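Local coordinates for protein pseudouridylate synthase RPUSD4, mitochondrial (Homo sapiens, PDB 5UBA) that isomerises uridine to pseudouridine in mitochondrial RNAs, including 16S ribosomal RNA, a modification needed to assemble that RNA into a working mitochondrial ribosome, at residues A[105-118]-A[250-262]. Residues are numbered along the deposited sequence; the frame is centred on the assembly and turned at random. Where two conformers were deposited one is given.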
# COMPACT_ATOMS: atom_id res chain seq x y z
N LEU A 105 13.56 13.14 2.05
CA LEU A 105 12.84 13.24 0.78
C LEU A 105 11.38 12.86 0.94
O LEU A 105 10.49 13.53 0.37
CB LEU A 105 13.51 12.41 -0.31
CG LEU A 105 14.92 12.81 -0.76
CD1 LEU A 105 15.51 11.84 -1.76
CD2 LEU A 105 14.92 14.23 -1.32
N PHE A 106 11.09 11.79 1.68
CA PHE A 106 9.71 11.41 1.93
C PHE A 106 8.98 12.45 2.79
O PHE A 106 7.86 12.81 2.49
CB PHE A 106 9.58 10.03 2.60
CG PHE A 106 9.72 8.86 1.66
CD1 PHE A 106 8.61 8.32 1.04
CD2 PHE A 106 10.95 8.30 1.42
CE1 PHE A 106 8.74 7.22 0.20
CE2 PHE A 106 11.09 7.22 0.56
CZ PHE A 106 9.97 6.68 -0.05
N ARG A 107 9.62 12.88 3.89
CA ARG A 107 9.01 13.86 4.81
C ARG A 107 8.59 15.13 4.09
O ARG A 107 7.55 15.72 4.39
CB ARG A 107 9.99 14.25 5.93
CG ARG A 107 9.35 15.01 7.08
CD ARG A 107 10.38 15.64 8.02
NE ARG A 107 11.18 16.70 7.41
CZ ARG A 107 10.79 17.96 7.23
NH1 ARG A 107 9.58 18.38 7.63
NH2 ARG A 107 11.62 18.82 6.65
N THR A 108 9.45 15.57 3.17
CA THR A 108 9.23 16.82 2.44
C THR A 108 8.48 16.63 1.11
O THR A 108 8.48 17.52 0.25
CB THR A 108 10.57 17.55 2.18
OG1 THR A 108 11.46 16.75 1.39
CG2 THR A 108 11.24 17.94 3.53
N ARG A 109 7.91 15.43 0.90
CA ARG A 109 7.03 15.17 -0.26
C ARG A 109 7.69 15.32 -1.62
O ARG A 109 7.06 15.76 -2.61
CB ARG A 109 5.74 15.99 -0.15
CG ARG A 109 5.02 15.75 1.15
CD ARG A 109 3.70 16.48 1.21
NE ARG A 109 3.20 16.54 2.59
CZ ARG A 109 2.10 17.18 2.97
NH1 ARG A 109 1.33 17.81 2.09
NH2 ARG A 109 1.75 17.16 4.26
N GLN A 110 8.97 14.97 -1.69
CA GLN A 110 9.74 15.05 -2.90
C GLN A 110 9.73 13.73 -3.66
O GLN A 110 10.29 13.69 -4.74
CB GLN A 110 11.18 15.48 -2.62
CG GLN A 110 11.31 16.92 -2.08
CD GLN A 110 12.77 17.28 -1.80
OE1 GLN A 110 13.18 17.48 -0.65
NE2 GLN A 110 13.56 17.29 -2.84
N VAL A 111 9.12 12.68 -3.10
CA VAL A 111 9.08 11.37 -3.76
C VAL A 111 7.69 11.09 -4.30
O VAL A 111 6.69 11.19 -3.54
CB VAL A 111 9.41 10.23 -2.76
CG1 VAL A 111 9.39 8.87 -3.43
CG2 VAL A 111 10.76 10.47 -2.12
N VAL A 112 7.62 10.69 -5.57
CA VAL A 112 6.34 10.33 -6.17
C VAL A 112 6.11 8.87 -5.77
O VAL A 112 6.93 8.01 -6.11
CB VAL A 112 6.36 10.44 -7.69
CG1 VAL A 112 5.06 9.91 -8.28
CG2 VAL A 112 6.62 11.87 -8.13
N LYS A 113 5.00 8.60 -5.09
CA LYS A 113 4.63 7.26 -4.61
C LYS A 113 3.37 6.86 -5.36
O LYS A 113 2.36 7.53 -5.21
CB LYS A 113 4.28 7.29 -3.11
CG LYS A 113 5.40 7.70 -2.16
CD LYS A 113 4.92 7.91 -0.71
CE LYS A 113 4.01 9.11 -0.53
NZ LYS A 113 3.40 9.23 0.81
N LYS A 114 3.43 5.79 -6.16
CA LYS A 114 2.25 5.28 -6.88
C LYS A 114 1.90 3.88 -6.39
O LYS A 114 2.78 3.04 -6.29
CB LYS A 114 2.50 5.21 -8.38
CG LYS A 114 2.87 6.52 -9.06
CD LYS A 114 1.73 7.52 -9.06
CE LYS A 114 2.03 8.68 -9.98
NZ LYS A 114 0.91 9.65 -10.13
N TYR A 115 0.62 3.66 -6.13
CA TYR A 115 0.12 2.37 -5.70
C TYR A 115 -0.93 1.92 -6.67
O TYR A 115 -1.61 2.74 -7.28
CB TYR A 115 -0.48 2.45 -4.32
CG TYR A 115 0.48 2.70 -3.20
CD1 TYR A 115 1.04 3.95 -3.03
CD2 TYR A 115 0.75 1.71 -2.25
CE1 TYR A 115 1.91 4.21 -1.98
CE2 TYR A 115 1.62 1.95 -1.21
CZ TYR A 115 2.16 3.21 -1.07
OH TYR A 115 3.03 3.45 -0.01
N TRP A 116 -1.07 0.62 -6.82
CA TRP A 116 -2.16 0.03 -7.59
C TRP A 116 -3.02 -0.77 -6.64
O TRP A 116 -2.51 -1.54 -5.80
CB TRP A 116 -1.64 -0.86 -8.70
CG TRP A 116 -1.11 -0.12 -9.90
CD1 TRP A 116 -0.87 1.22 -10.05
CD2 TRP A 116 -0.77 -0.72 -11.14
NE1 TRP A 116 -0.38 1.49 -11.31
CE2 TRP A 116 -0.30 0.31 -12.00
CE3 TRP A 116 -0.80 -2.03 -11.62
CZ2 TRP A 116 0.12 0.06 -13.30
CZ3 TRP A 116 -0.39 -2.27 -12.93
CH2 TRP A 116 0.05 -1.24 -13.75
N ALA A 117 -4.35 -0.65 -6.79
CA ALA A 117 -5.30 -1.39 -5.99
C ALA A 117 -6.43 -1.88 -6.86
O ALA A 117 -6.80 -1.25 -7.85
CB ALA A 117 -5.87 -0.54 -4.88
N ILE A 118 -6.99 -3.02 -6.50
CA ILE A 118 -8.28 -3.44 -7.05
C ILE A 118 -9.34 -3.04 -6.06
O ILE A 118 -9.22 -3.32 -4.87
CB ILE A 118 -8.36 -4.96 -7.27
CG1 ILE A 118 -7.30 -5.38 -8.28
CG2 ILE A 118 -9.78 -5.35 -7.74
CD1 ILE A 118 -7.32 -6.87 -8.56
N LEU A 250 -5.71 -8.49 1.08
CA LEU A 250 -5.74 -7.12 0.54
C LEU A 250 -4.99 -7.05 -0.79
O LEU A 250 -4.00 -7.75 -0.98
CB LEU A 250 -5.08 -6.17 1.53
CG LEU A 250 -5.31 -4.68 1.28
CD1 LEU A 250 -6.75 -4.25 1.58
CD2 LEU A 250 -4.32 -3.91 2.14
N HIS A 251 -5.51 -6.24 -1.72
CA HIS A 251 -4.92 -6.02 -3.04
C HIS A 251 -4.43 -4.58 -3.13
O HIS A 251 -5.04 -3.74 -3.80
CB HIS A 251 -5.92 -6.33 -4.17
CG HIS A 251 -6.19 -7.79 -4.34
ND1 HIS A 251 -6.76 -8.57 -3.35
CD2 HIS A 251 -6.01 -8.59 -5.40
CE1 HIS A 251 -6.89 -9.81 -3.81
NE2 HIS A 251 -6.42 -9.85 -5.04
N LEU A 252 -3.30 -4.31 -2.49
CA LEU A 252 -2.67 -2.98 -2.47
C LEU A 252 -1.17 -3.11 -2.68
O LEU A 252 -0.48 -3.66 -1.82
CB LEU A 252 -2.98 -2.25 -1.18
CG LEU A 252 -2.36 -0.85 -1.01
CD1 LEU A 252 -2.85 0.10 -2.10
CD2 LEU A 252 -2.68 -0.27 0.35
N HIS A 253 -0.70 -2.65 -3.83
CA HIS A 253 0.68 -2.82 -4.29
C HIS A 253 1.38 -1.47 -4.47
O HIS A 253 0.86 -0.58 -5.17
CB HIS A 253 0.65 -3.56 -5.62
CG HIS A 253 1.99 -3.79 -6.23
ND1 HIS A 253 2.96 -4.59 -5.64
CD2 HIS A 253 2.52 -3.33 -7.38
CE1 HIS A 253 4.01 -4.64 -6.44
NE2 HIS A 253 3.78 -3.88 -7.50
N ALA A 254 2.56 -1.35 -3.86
CA ALA A 254 3.43 -0.19 -4.08
C ALA A 254 4.14 -0.43 -5.41
O ALA A 254 5.13 -1.18 -5.51
CB ALA A 254 4.41 -0.04 -2.92
N ARG A 255 3.56 0.16 -6.45
CA ARG A 255 3.95 -0.07 -7.83
C ARG A 255 5.18 0.69 -8.25
O ARG A 255 6.01 0.18 -9.01
CB ARG A 255 2.77 0.32 -8.74
CG ARG A 255 3.06 0.28 -10.21
CD ARG A 255 3.30 -1.12 -10.68
NE ARG A 255 3.31 -1.17 -12.13
CZ ARG A 255 3.47 -2.28 -12.83
NH1 ARG A 255 3.65 -3.46 -12.23
NH2 ARG A 255 3.43 -2.22 -14.17
N GLN A 256 5.27 1.95 -7.86
CA GLN A 256 6.33 2.81 -8.36
C GLN A 256 6.76 3.83 -7.33
O GLN A 256 5.93 4.36 -6.60
CB GLN A 256 5.82 3.53 -9.61
CG GLN A 256 6.76 4.53 -10.25
CD GLN A 256 6.22 5.05 -11.56
OE1 GLN A 256 5.01 5.31 -11.68
NE2 GLN A 256 7.09 5.20 -12.56
N LEU A 257 8.06 4.16 -7.33
CA LEU A 257 8.62 5.28 -6.58
C LEU A 257 9.52 6.05 -7.49
O LEU A 257 10.36 5.45 -8.16
CB LEU A 257 9.50 4.79 -5.42
CG LEU A 257 8.90 4.30 -4.14
CD1 LEU A 257 10.02 3.99 -3.15
CD2 LEU A 257 7.93 5.32 -3.53
N ILE A 258 9.39 7.37 -7.52
CA ILE A 258 10.32 8.20 -8.29
C ILE A 258 11.05 9.07 -7.26
O ILE A 258 10.42 9.89 -6.59
CB ILE A 258 9.65 9.05 -9.39
CG1 ILE A 258 8.77 8.16 -10.29
CG2 ILE A 258 10.73 9.77 -10.20
CD1 ILE A 258 7.96 8.96 -11.30
N LEU A 259 12.35 8.83 -7.11
CA LEU A 259 13.19 9.53 -6.13
C LEU A 259 14.00 10.58 -6.89
O LEU A 259 14.56 10.27 -7.93
CB LEU A 259 14.19 8.57 -5.48
CG LEU A 259 13.75 7.51 -4.49
CD1 LEU A 259 14.92 6.57 -4.18
CD2 LEU A 259 13.30 8.19 -3.21
N PRO A 260 14.08 11.81 -6.36
CA PRO A 260 15.00 12.77 -6.96
C PRO A 260 16.45 12.32 -6.81
O PRO A 260 16.75 11.39 -6.04
CB PRO A 260 14.72 14.07 -6.19
CG PRO A 260 14.04 13.68 -4.95
CD PRO A 260 13.40 12.33 -5.17
N ALA A 261 17.35 12.95 -7.56
CA ALA A 261 18.77 12.59 -7.54
C ALA A 261 19.36 12.71 -6.13
O ALA A 261 19.04 13.66 -5.40
CB ALA A 261 19.55 13.47 -8.51
N LEU A 262 20.17 11.74 -5.75
CA LEU A 262 20.74 11.67 -4.40
C LEU A 262 22.14 12.28 -4.33
O LEU A 262 22.49 12.91 -3.33
CB LEU A 262 20.76 10.21 -3.90
CG LEU A 262 19.37 9.62 -3.59
CD1 LEU A 262 19.47 8.11 -3.39
CD2 LEU A 262 18.75 10.28 -2.36
O HOH W 1 10.40 12.58 -7.51
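Strands 112-118 and 252-259 pair antiparallel from Val112-Ile258 to Ala117-Leu252, with Val112-Ile258, Lys114-Gln256 and Trp116-His253 as the hydrogen-bonded pairs, their axes 4.5 Å apart at closest approach and inclined at 145°. A classic beta bulge interrupts the ladder: Arg255 and Gln256 both face Lys114, whose O accepts a bond from Gln256 N (3.1 Å) and a weak, bent one from Arg255 N. The bulge shifts the register by one residue and directs Arg255 toward the partner strand, where its side chain lies over one face of Trp116. With Arg255 bent at chi2 (67°), CG sits above the five-membered ring, 3.8 Å from its centroid in a CH-pi contact, while CZ is 4.0 Å from the centroid of the six-membered ring, a cation-pi stack with planes 26° apart. Trp116 NE1 hydrogen-bonds to Glu190 OE2, which helps fix the rotation of the indole and probably makes its pi face a little more electron-rich toward the guanidinium. Next along this face, the Lys114 and Gln256 side chains run side by side, CG of the lysine 3.6 Å from OE1 of the glutamine, before their ends part to Gln192 and Asn270. On the other face, the Tyr115 ring meets Ala254 through CE2 and Leu252 CD1 through CD2. Just before strand 112-118, Val111 CG2 reaches Leu259 CD2 (3.6 Å) and also sits over the centre of the Phe106 ring, whose CZ edge meets Leu257 CD1 near the ring plane. Leu105 CD2 packs against Pro260 CG, and one water bridges Gln110 O and Ile258 O. Helix 96-107 ends in a Schellman motif with Arg109 as C-prime residue. This pairing lies inside the mixed sheet of the RluA-type pseudouridine synthase domain, with Leu252 about 6 Å, side chain to side chain, from Asp83, the probable catalytic aspartate.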